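Local coordinates for protein putative TetR-family transcriptional regulator (Syntrophomonas wolfei subsp. wolfei, PDB 3LWJ) that probably binds DNA through an N-terminal helix-turn-helix and regulates transcription, as a putative member of the TetR family, at residues Met97-Ser111 with Lys165-Lys179. Sequence-based numbering, arbitrary orientation.
Sequences MEVFAQNETLSEIYS and KFSLYKWVVLKAITK
Selenomethionine Met97 brings its methyl CE up to Ser167, whose hydroxyl already bonds to Ile163 O one turn back in its own helix. This is helix packing in the all-helical C-terminal domain, which in TetR-family regulators typically binds ligand and mediates dimerisation: segment 97-102, the end of helix 85-102, runs at 35° to segment 165-173, then the chain kinks at Asn103 and segment 104-111 crosses the same segment at 114°. Glu98 bends back, and its OE1 takes Lys179 NZ at 3.0 Å on the syn side, a salt bridge with the nitrogen somewhat out of the carboxylate plane. Phe100 lays one ring face under Leu168, with CD2 of the leucine 3.9 Å from the ring centroid in a CH-pi contact. Ala101 CB meets Trp171 CH2 at 3.9 Å, and the extended Glu104 brings OE1 to the same corner of the indole, its carboxylate turned well away from the ring plane. Val172 is a knob among Glu104, Ser107, Glu108 and Ser111, while Leu168 fills the neighbouring hole formed by Phe100, Ser107, Tyr110 and Ser111. With CG anti to the backbone N (chi1 171°), Tyr110 swings its ring across Leu168, CD2 of the leucine lying at the ring edge, and its OH passes close to Lys165 CG on the way to Glu128, which also pairs with Lys165 NZ. Were this tyrosine an alanine, Leu168 would probably lose cover on one flank and Glu128 its tyrosine hydroxyl partner. Ser111 is the reciprocal knob, set among Leu168, Tyr169, Val172 and Val173; beyond it Tyr169 OH reaches Asp121 of the second subunit, so the contact borders the dimer interface. Ser111 OG bonds to Ser107 O at 2.7 Å and accepts from a water that also donates to Lys165 O, its oxygen 2.8 Å from that carbonyl oxygen.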
loop_
_atom_site.group_PDB
_atom_site.type_symbol
_atom_site.label_atom_id
_atom_site.label_comp_id
_atom_site.label_asym_id
_atom_site.label_seq_id
_atom_site.Cartn_x
_atom_site.Cartn_y
_atom_site.Cartn_z
HETATM N N MSE A 97 -7.305 -8.732 -10.398
HETATM C CA MSE A 97 -8.232 -7.726 -9.842
HETATM C C MSE A 97 -9.641 -8.376 -9.735
HETATM O O MSE A 97 -10.405 -8.105 -8.784
HETATM C CB MSE A 97 -8.280 -6.409 -10.679
HETATM C CG MSE A 97 -7.093 -5.281 -10.525
HETATM SE SE MSE A 97 -6.021 -5.578 -8.922
HETATM C CE MSE A 97 -6.846 -4.283 -7.722
ATOM N N GLU A 98 -9.991 -9.252 -10.676
ATOM C CA GLU A 98 -11.295 -9.951 -10.590
ATOM C C GLU A 98 -11.339 -10.964 -9.432
ATOM O O GLU A 98 -12.384 -11.143 -8.814
ATOM C CB GLU A 98 -11.680 -10.664 -11.899
ATOM C CG GLU A 98 -11.840 -9.773 -13.166
ATOM C CD GLU A 98 -13.141 -8.951 -13.253
ATOM O OE1 GLU A 98 -14.010 -9.043 -12.332
ATOM O OE2 GLU A 98 -13.286 -8.208 -14.271
ATOM N N VAL A 99 -10.229 -11.633 -9.117
ATOM C CA VAL A 99 -10.223 -12.537 -7.956
ATOM C C VAL A 99 -10.462 -11.694 -6.691
ATOM O O VAL A 99 -11.262 -12.068 -5.834
ATOM C CB VAL A 99 -8.910 -13.368 -7.859
ATOM C CG1 VAL A 99 -8.886 -14.200 -6.616
ATOM C CG2 VAL A 99 -8.729 -14.258 -9.081
ATOM N N PHE A 100 -9.793 -10.541 -6.592
ATOM C CA PHE A 100 -10.031 -9.646 -5.465
ATOM C C PHE A 100 -11.543 -9.375 -5.336
ATOM O O PHE A 100 -12.092 -9.539 -4.254
ATOM C CB PHE A 100 -9.290 -8.307 -5.610
ATOM C CG PHE A 100 -7.796 -8.381 -5.472
ATOM C CD1 PHE A 100 -7.179 -9.365 -4.775
ATOM C CD2 PHE A 100 -7.016 -7.379 -6.003
ATOM C CE1 PHE A 100 -5.794 -9.391 -4.625
ATOM C CE2 PHE A 100 -5.651 -7.402 -5.862
ATOM C CZ PHE A 100 -5.043 -8.432 -5.163
ATOM N N ALA A 101 -12.192 -8.980 -6.430
ATOM C CA ALA A 101 -13.618 -8.629 -6.424
ATOM C C ALA A 101 -14.555 -9.802 -6.051
ATOM O O ALA A 101 -15.608 -9.596 -5.422
ATOM C CB ALA A 101 -14.030 -8.022 -7.773
ATOM N N GLN A 102 -14.175 -11.020 -6.425
ATOM C CA GLN A 102 -14.954 -12.209 -6.058
ATOM C C GLN A 102 -14.844 -12.528 -4.574
ATOM O O GLN A 102 -15.718 -13.201 -4.038
ATOM C CB GLN A 102 -14.519 -13.425 -6.880
ATOM C CG GLN A 102 -15.149 -13.452 -8.283
ATOM C CD GLN A 102 -14.296 -14.189 -9.308
ATOM O OE1 GLN A 102 -13.451 -15.034 -8.957
ATOM N NE2 GLN A 102 -14.499 -13.859 -10.586
ATOM N N ASN A 103 -13.770 -12.047 -3.936
ATOM C CA ASN A 103 -13.536 -12.205 -2.504
ATOM C C ASN A 103 -13.532 -10.826 -1.843
ATOM O O ASN A 103 -12.509 -10.408 -1.263
ATOM C CB ASN A 103 -12.163 -12.878 -2.263
ATOM C CG ASN A 103 -12.091 -14.298 -2.836
ATOM O OD1 ASN A 103 -12.150 -15.272 -2.069
ATOM N ND2 ASN A 103 -11.990 -14.426 -4.184
ATOM N N GLU A 104 -14.654 -10.118 -1.963
ATOM C CA GLU A 104 -14.732 -8.728 -1.562
ATOM C C GLU A 104 -14.525 -8.517 -0.074
ATOM O O GLU A 104 -13.822 -7.595 0.343
ATOM C CB GLU A 104 -16.057 -8.115 -1.975
ATOM C CG GLU A 104 -16.094 -6.602 -1.738
ATOM C CD GLU A 104 -17.217 -5.890 -2.490
ATOM O OE1 GLU A 104 -17.543 -6.281 -3.628
ATOM O OE2 GLU A 104 -17.765 -4.916 -1.937
ATOM N N THR A 105 -15.140 -9.368 0.739
ATOM C CA THR A 105 -15.073 -9.172 2.166
ATOM C C THR A 105 -13.618 -9.453 2.669
ATOM O O THR A 105 -13.080 -8.719 3.514
ATOM C CB THR A 105 -16.166 -9.996 2.844
ATOM O OG1 THR A 105 -15.966 -11.364 2.507
ATOM C CG2 THR A 105 -17.616 -9.539 2.351
ATOM N N LEU A 106 -12.969 -10.469 2.105
ATOM C CA LEU A 106 -11.568 -10.770 2.417
ATOM C C LEU A 106 -10.619 -9.670 1.928
ATOM O O LEU A 106 -9.663 -9.316 2.640
ATOM C CB LEU A 106 -11.161 -12.143 1.843
ATOM C CG LEU A 106 -9.719 -12.609 2.083
ATOM C CD1 LEU A 106 -9.329 -12.497 3.570
ATOM C CD2 LEU A 106 -9.502 -14.003 1.560
ATOM N N SER A 107 -10.868 -9.158 0.717
ATOM C CA SER A 107 -10.122 -8.018 0.182
ATOM C C SER A 107 -10.243 -6.840 1.142
ATOM O O SER A 107 -9.281 -6.139 1.408
ATOM C CB SER A 107 -10.642 -7.620 -1.216
ATOM O OG SER A 107 -10.291 -8.585 -2.237
ATOM N N GLU A 108 -11.426 -6.622 1.682
ATOM C CA GLU A 108 -11.586 -5.577 2.687
ATOM C C GLU A 108 -10.717 -5.823 3.931
ATOM O O GLU A 108 -9.969 -4.931 4.337
ATOM C CB GLU A 108 -13.038 -5.415 3.090
ATOM C CG GLU A 108 -13.340 -3.996 3.553
ATOM C CD GLU A 108 -14.770 -3.818 4.068
ATOM O OE1 GLU A 108 -15.724 -4.295 3.406
ATOM O OE2 GLU A 108 -14.909 -3.210 5.152
ATOM N N ILE A 109 -10.806 -7.019 4.533
ATOM C CA ILE A 109 -9.998 -7.327 5.709
ATOM C C ILE A 109 -8.510 -7.155 5.386
ATOM O O ILE A 109 -7.816 -6.477 6.113
ATOM C CB ILE A 109 -10.227 -8.755 6.237
ATOM C CG1 ILE A 109 -11.650 -8.939 6.774
ATOM C CG2 ILE A 109 -9.187 -9.127 7.345
ATOM C CD1 ILE A 109 -12.033 -7.989 7.881
ATOM N N TYR A 110 -8.045 -7.742 4.275
ATOM C CA TYR A 110 -6.657 -7.557 3.797
ATOM C C TYR A 110 -6.246 -6.099 3.728
ATOM O O TYR A 110 -5.109 -5.750 4.074
ATOM C CB TYR A 110 -6.523 -8.223 2.437
ATOM C CG TYR A 110 -5.259 -7.977 1.666
ATOM C CD1 TYR A 110 -3.992 -8.235 2.225
ATOM C CD2 TYR A 110 -5.324 -7.553 0.327
ATOM C CE1 TYR A 110 -2.822 -8.026 1.468
ATOM C CE2 TYR A 110 -4.161 -7.359 -0.428
ATOM C CZ TYR A 110 -2.918 -7.611 0.157
ATOM O OH TYR A 110 -1.783 -7.414 -0.580
ATOM N N SER A 111 -7.172 -5.255 3.275
ATOM C CA SER A 111 -6.924 -3.827 3.047
ATOM C C SER A 111 -7.035 -2.998 4.300
ATOM O O SER A 111 -6.672 -1.825 4.294
ATOM C CB SER A 111 -7.923 -3.263 2.021
ATOM O OG SER A 111 -7.812 -3.932 0.777
ATOM N N LYS A 165 -2.478 -3.480 -4.364
ATOM C CA LYS A 165 -2.917 -3.281 -2.995
ATOM C C LYS A 165 -3.564 -1.898 -2.832
ATOM O O LYS A 165 -4.570 -1.724 -2.147
ATOM C CB LYS A 165 -1.710 -3.253 -2.042
ATOM C CG LYS A 165 -1.253 -4.459 -1.355
ATOM C CD LYS A 165 0.041 -4.102 -0.537
ATOM C CE LYS A 165 -0.271 -3.612 0.883
ATOM N NZ LYS A 165 -0.658 -4.747 1.837
ATOM N N PHE A 166 -2.887 -0.890 -3.331
ATOM C CA PHE A 166 -3.331 0.506 -3.148
ATOM C C PHE A 166 -4.653 0.793 -3.870
ATOM O O PHE A 166 -5.526 1.419 -3.314
ATOM C CB PHE A 166 -2.300 1.497 -3.651
ATOM C CG PHE A 166 -2.619 2.953 -3.296
ATOM C CD1 PHE A 166 -3.064 3.289 -2.036
ATOM C CD2 PHE A 166 -2.419 3.961 -4.211
ATOM C CE1 PHE A 166 -3.327 4.602 -1.670
ATOM C CE2 PHE A 166 -2.682 5.291 -3.866
ATOM C CZ PHE A 166 -3.137 5.606 -2.579
ATOM N N SER A 167 -4.790 0.314 -5.095
ATOM C CA SER A 167 -6.046 0.534 -5.843
ATOM C C SER A 167 -7.203 -0.308 -5.232
ATOM O O SER A 167 -8.353 0.139 -5.221
ATOM C CB SER A 167 -5.807 0.208 -7.320
ATOM O OG SER A 167 -5.772 -1.201 -7.475
ATOM N N LEU A 168 -6.926 -1.529 -4.731
ATOM C CA LEU A 168 -7.941 -2.318 -4.001
ATOM C C LEU A 168 -8.441 -1.523 -2.787
ATOM O O LEU A 168 -9.623 -1.393 -2.539
ATOM C CB LEU A 168 -7.340 -3.651 -3.500
ATOM C CG LEU A 168 -8.269 -4.654 -2.794
ATOM C CD1 LEU A 168 -9.551 -4.935 -3.647
ATOM C CD2 LEU A 168 -7.458 -5.967 -2.431
ATOM N N TYR A 169 -7.504 -0.989 -2.014
ATOM C CA TYR A 169 -7.848 -0.228 -0.822
ATOM C C TYR A 169 -8.741 0.973 -1.159
ATOM O O TYR A 169 -9.732 1.224 -0.482
ATOM C CB TYR A 169 -6.572 0.190 -0.086
ATOM C CG TYR A 169 -6.651 1.420 0.798
ATOM C CD1 TYR A 169 -7.024 1.337 2.128
ATOM C CD2 TYR A 169 -6.289 2.668 0.307
ATOM C CE1 TYR A 169 -7.055 2.486 2.941
ATOM C CE2 TYR A 169 -6.294 3.814 1.117
ATOM C CZ TYR A 169 -6.690 3.718 2.428
ATOM O OH TYR A 169 -6.686 4.863 3.227
ATOM N N LYS A 170 -8.422 1.689 -2.225
ATOM C CA LYS A 170 -9.238 2.842 -2.623
ATOM C C LYS A 170 -10.635 2.460 -3.102
ATOM O O LYS A 170 -11.583 3.261 -2.975
ATOM C CB LYS A 170 -8.536 3.694 -3.685
ATOM C CG LYS A 170 -7.272 4.380 -3.182
ATOM C CD LYS A 170 -6.686 5.484 -4.164
ATOM C CE LYS A 170 -7.624 6.668 -4.458
ATOM N NZ LYS A 170 -6.912 7.973 -4.710
ATOM N N TRP A 171 -10.790 1.258 -3.645
ATOM C CA TRP A 171 -12.126 0.804 -4.057
ATOM C C TRP A 171 -12.917 0.309 -2.857
ATOM O O TRP A 171 -13.960 0.895 -2.501
ATOM C CB TRP A 171 -12.024 -0.280 -5.104
ATOM C CG TRP A 171 -13.294 -1.014 -5.381
ATOM C CD1 TRP A 171 -14.485 -0.482 -5.783
ATOM C CD2 TRP A 171 -13.486 -2.430 -5.330
ATOM N NE1 TRP A 171 -15.414 -1.482 -5.951
ATOM C CE2 TRP A 171 -14.819 -2.688 -5.688
ATOM C CE3 TRP A 171 -12.654 -3.506 -5.025
ATOM C CZ2 TRP A 171 -15.346 -3.975 -5.733
ATOM C CZ3 TRP A 171 -13.185 -4.793 -5.079
ATOM C CH2 TRP A 171 -14.516 -5.010 -5.421
ATOM N N VAL A 172 -12.389 -0.732 -2.198
ATOM C CA VAL A 172 -13.138 -1.447 -1.179
ATOM C C VAL A 172 -13.132 -0.761 0.192
ATOM O O VAL A 172 -14.084 -0.924 0.938
ATOM C CB VAL A 172 -12.703 -2.969 -1.071
ATOM C CG1 VAL A 172 -11.370 -3.143 -0.291
ATOM C CG2 VAL A 172 -13.806 -3.779 -0.449
ATOM N N VAL A 173 -12.089 -0.014 0.545
ATOM C CA VAL A 173 -12.100 0.687 1.823
ATOM C C VAL A 173 -12.526 2.164 1.683
ATOM O O VAL A 173 -13.489 2.573 2.334
ATOM C CB VAL A 173 -10.791 0.580 2.591
ATOM C CG1 VAL A 173 -10.814 1.470 3.825
ATOM C CG2 VAL A 173 -10.526 -0.888 2.981
ATOM N N LEU A 174 -11.828 2.956 0.871
ATOM C CA LEU A 174 -12.188 4.376 0.708
ATOM C C LEU A 174 -13.486 4.609 -0.052
ATOM O O LEU A 174 -14.139 5.642 0.140
ATOM C CB LEU A 174 -11.102 5.157 -0.018
ATOM C CG LEU A 174 -9.739 5.267 0.639
ATOM C CD1 LEU A 174 -8.982 6.379 -0.068
ATOM C CD2 LEU A 174 -9.905 5.591 2.100
ATOM N N LYS A 175 -13.877 3.656 -0.888
ATOM C CA LYS A 175 -15.025 3.839 -1.780
ATOM C C LYS A 175 -14.806 5.106 -2.602
ATOM O O LYS A 175 -15.747 5.814 -2.858
ATOM C CB LYS A 175 -16.349 3.997 -1.002
ATOM C CG LYS A 175 -16.553 3.125 0.235
ATOM C CD LYS A 175 -17.006 1.729 -0.133
ATOM C CE LYS A 175 -17.272 0.887 1.118
ATOM N NZ LYS A 175 -16.898 -0.540 0.879
ATOM N N ALA A 176 -13.558 5.413 -2.958
ATOM C CA ALA A 176 -13.212 6.649 -3.693
ATOM C C ALA A 176 -13.199 6.418 -5.217
ATOM O O ALA A 176 -13.285 7.357 -5.993
ATOM C CB ALA A 176 -11.836 7.188 -3.205
ATOM N N ILE A 177 -13.128 5.158 -5.642
ATOM C CA ILE A 177 -13.165 4.819 -7.041
ATOM C C ILE A 177 -14.103 3.625 -7.237
ATOM O O ILE A 177 -14.368 2.901 -6.303
ATOM C CB ILE A 177 -11.750 4.457 -7.604
ATOM C CG1 ILE A 177 -11.103 3.279 -6.839
ATOM C CG2 ILE A 177 -10.804 5.657 -7.564
ATOM C CD1 ILE A 177 -9.728 2.814 -7.428
ATOM N N THR A 178 -14.570 3.413 -8.462
ATOM C CA THR A 178 -15.375 2.243 -8.772
ATOM C C THR A 178 -14.469 1.052 -9.103
ATOM O O THR A 178 -13.274 1.208 -9.398
ATOM C CB THR A 178 -16.315 2.513 -9.949
ATOM O OG1 THR A 178 -15.549 2.852 -11.111
ATOM C CG2 THR A 178 -17.295 3.664 -9.622
ATOM N N LYS A 179 -15.045 -0.133 -9.020
ATOM C CA LYS A 179 -14.400 -1.371 -9.452
ATOM C C LYS A 179 -13.803 -1.176 -10.839
ATOM O O LYS A 179 -12.672 -1.582 -11.113
ATOM C CB LYS A 179 -15.427 -2.519 -9.459
ATOM C CG LYS A 179 -14.833 -3.875 -9.841
ATOM C CD LYS A 179 -15.885 -4.984 -9.961
ATOM C CE LYS A 179 -15.545 -5.941 -11.100
ATOM N NZ LYS A 179 -15.927 -7.349 -10.824
HETATM O O HOH W 1 -3.501 -4.290 1.901
HETATM O O HOH W 2 -5.187 -3.522 -0.121
#